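Local coordinates for Non-reducing end beta-L-arabinofuranosidase (Bacteroides thetaiotaomicron, PDB 5MQO), which probably hydrolyses glycosidic linkages in complex plant pectin, as a GH127-family glycoside hydrolase of a gut bacterium, at residues A[424-429]-A[449-454]. Residues are numbered along the deposited sequence; the frame is centred on the assembly and turned at random.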
loop_
_atom_site.group_PDB
_atom_site.type_symbol
_atom_site.label_atom_id
_atom_site.label_comp_id
_atom_site.label_asym_id
_atom_site.label_seq_id
_atom_site.Cartn_x
_atom_site.Cartn_y
_atom_site.Cartn_z
ATOM N N GLY A 424 -6.106 5.476 15.859
ATOM C CA GLY A 424 -5.261 6.405 15.100
ATOM C C GLY A 424 -3.953 6.828 15.734
ATOM O O GLY A 424 -3.306 7.732 15.228
ATOM N N LYS A 425 -3.560 6.181 16.827
ATOM C CA LYS A 425 -2.470 6.658 17.669
ATOM C C LYS A 425 -1.285 5.721 17.805
ATOM O O LYS A 425 -0.178 6.185 18.131
ATOM C CB LYS A 425 -2.998 6.917 19.066
ATOM C CG LYS A 425 -3.864 8.147 19.191
ATOM C CD LYS A 425 -4.116 8.427 20.656
ATOM C CE LYS A 425 -5.152 9.506 20.815
ATOM N NZ LYS A 425 -5.170 9.961 22.227
ATOM N N LYS A 426 -1.509 4.420 17.606
ATOM C CA LYS A 426 -0.456 3.436 17.793
ATOM C C LYS A 426 -0.106 2.744 16.464
ATOM O O LYS A 426 -0.980 2.564 15.604
ATOM C CB LYS A 426 -0.864 2.443 18.886
ATOM C CG LYS A 426 -1.015 3.085 20.265
ATOM C CD LYS A 426 -1.568 2.116 21.301
ATOM C CE LYS A 426 -3.087 2.010 21.201
ATOM N NZ LYS A 426 -3.564 0.645 21.546
ATOM N N TYR A 427 1.172 2.377 16.310
ATOM C CA TYR A 427 1.694 1.815 15.072
ATOM C C TYR A 427 2.465 0.473 15.225
ATOM O O TYR A 427 3.137 0.224 16.225
ATOM C CB TYR A 427 2.597 2.834 14.400
ATOM C CG TYR A 427 1.892 4.089 14.002
ATOM C CD1 TYR A 427 1.674 5.117 14.928
ATOM C CD2 TYR A 427 1.456 4.289 12.689
ATOM C CE1 TYR A 427 1.024 6.306 14.562
ATOM C CE2 TYR A 427 0.816 5.476 12.304
ATOM C CZ TYR A 427 0.595 6.486 13.240
ATOM O OH TYR A 427 -0.037 7.655 12.870
ATOM N N PHE A 428 2.353 -0.378 14.204
ATOM C CA PHE A 428 3.226 -1.533 14.057
ATOM C C PHE A 428 4.402 -1.189 13.168
ATOM O O PHE A 428 4.209 -0.579 12.114
ATOM C CB PHE A 428 2.507 -2.715 13.341
ATOM C CG PHE A 428 1.725 -3.626 14.238
ATOM C CD1 PHE A 428 2.239 -4.064 15.462
ATOM C CD2 PHE A 428 0.494 -4.094 13.825
ATOM C CE1 PHE A 428 1.515 -4.916 16.262
ATOM C CE2 PHE A 428 -0.239 -4.930 14.630
ATOM C CZ PHE A 428 0.270 -5.347 15.847
ATOM N N TYR A 429 5.576 -1.682 13.550
ATOM C CA TYR A 429 6.691 -1.856 12.618
ATOM C C TYR A 429 6.526 -3.176 11.806
ATOM O O TYR A 429 6.331 -3.120 10.587
ATOM C CB TYR A 429 8.008 -1.846 13.378
ATOM C CG TYR A 429 9.265 -1.736 12.524
ATOM C CD1 TYR A 429 9.614 -0.527 11.882
ATOM C CD2 TYR A 429 10.137 -2.812 12.400
ATOM C CE1 TYR A 429 10.788 -0.422 11.132
ATOM C CE2 TYR A 429 11.303 -2.717 11.653
ATOM C CZ TYR A 429 11.631 -1.526 11.028
ATOM O OH TYR A 429 12.780 -1.454 10.293
ATOM N N ARG A 449 0.780 -2.733 18.952
ATOM C CA ARG A 449 1.016 -1.385 18.398
ATOM C C ARG A 449 1.400 -0.426 19.505
ATOM O O ARG A 449 0.903 -0.525 20.620
ATOM C CB ARG A 449 -0.193 -0.855 17.619
ATOM C CG ARG A 449 -0.405 -1.575 16.306
ATOM C CD ARG A 449 -1.445 -0.925 15.416
ATOM N NE ARG A 449 -1.961 -1.922 14.483
ATOM C CZ ARG A 449 -2.866 -2.861 14.779
ATOM N NH1 ARG A 449 -3.412 -2.938 15.995
ATOM N NH2 ARG A 449 -3.222 -3.747 13.851
ATOM N N THR A 450 2.299 0.491 19.188
ATOM C CA THR A 450 2.821 1.440 20.166
ATOM C C THR A 450 2.738 2.869 19.633
ATOM O O THR A 450 2.805 3.094 18.412
ATOM C CB THR A 450 4.270 1.085 20.590
ATOM O OG1 THR A 450 4.633 1.879 21.721
ATOM C CG2 THR A 450 5.281 1.325 19.484
ATOM N N GLU A 451 2.609 3.836 20.544
ATOM C CA GLU A 451 2.478 5.241 20.131
ATOM C C GLU A 451 3.824 5.926 20.006
ATOM O O GLU A 451 3.885 7.150 19.977
ATOM C CB GLU A 451 1.486 6.031 21.019
ATOM C CG GLU A 451 1.610 5.960 22.542
ATOM C CD GLU A 451 0.448 6.675 23.267
ATOM O OE1 GLU A 451 0.726 7.548 24.117
ATOM O OE2 GLU A 451 -0.751 6.386 22.997
ATOM N N TYR A 452 4.883 5.127 19.825
ATOM C CA TYR A 452 6.274 5.562 19.955
ATOM C C TYR A 452 6.857 5.595 18.556
ATOM O O TYR A 452 7.372 4.598 18.038
ATOM C CB TYR A 452 7.076 4.648 20.902
ATOM C CG TYR A 452 6.758 4.894 22.376
ATOM C CD1 TYR A 452 7.735 5.380 23.260
ATOM C CD2 TYR A 452 5.461 4.674 22.882
ATOM C CE1 TYR A 452 7.434 5.619 24.600
ATOM C CE2 TYR A 452 5.152 4.911 24.218
ATOM C CZ TYR A 452 6.139 5.381 25.072
ATOM O OH TYR A 452 5.839 5.609 26.394
ATOM N N ILE A 453 6.726 6.771 17.951
ATOM C CA ILE A 453 7.216 7.046 16.613
ATOM C C ILE A 453 8.735 7.081 16.774
ATOM O O ILE A 453 9.423 6.243 16.188
ATOM C CB ILE A 453 6.620 8.375 16.038
ATOM C CG1 ILE A 453 5.106 8.218 15.805
ATOM C CG2 ILE A 453 7.335 8.824 14.755
ATOM C CD1 ILE A 453 4.231 8.368 17.038
ATOM N N SER A 454 9.214 8.012 17.616
ATOM C CA SER A 454 10.627 8.182 18.021
ATOM C C SER A 454 11.668 7.325 17.263
ATOM O O SER A 454 12.420 7.859 16.443
ATOM C CB SER A 454 10.761 7.958 19.541
ATOM O OG SER A 454 9.902 8.808 20.273
#
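Y427 and T450 face each other as a single antiparallel bridge, a hydrogen-bonded pair, where segments 424-429 and 449-454 meet, their touching parts running 135° apart. Both bonds of the pair form: Y427 N gives to T450 O at 2.8 Å and T450 N returns to Y427 O at 3.1 Å, each nearly straight. CA-H...O contacts flank them, R449 CA lying 3.4 Å from Y427 O. Both segments are loops of the GH127 catalytic domain, one after helix 402-416, the other leading to helix 458-466, and the Y427 side chain turns from the bridge toward P459 and L463 of that second helix.

The main side-chain contact is between R449 and F428. R449 CG sits over the centre of the F428 ring, 3.5 Å from the centroid, a CH-pi contact. With chi2 at -170° CD is anti to CA, and the arm runs on extended to NE. The guanidinium then lies tilted at 49° to the ring, F428 CE2 and R449 CZ being 3.3 Å apart. On the other flank of the R449 arm, K426 CB packs 3.6 Å from R449 CB.

An alanine at F428 would probably take away the ring packed against R449 CG and the guanidinium, opening a gap and leaving the middle of the arm less fixed. The polar end has further anchors, NH2 to S418 O and NH1 to W682 O, with the W682 indole in cation-pi contact. The arginine's charge is thus probably stabilised by the two carbonyl oxygens and that indole, tying the bridged loops to the segment around W682.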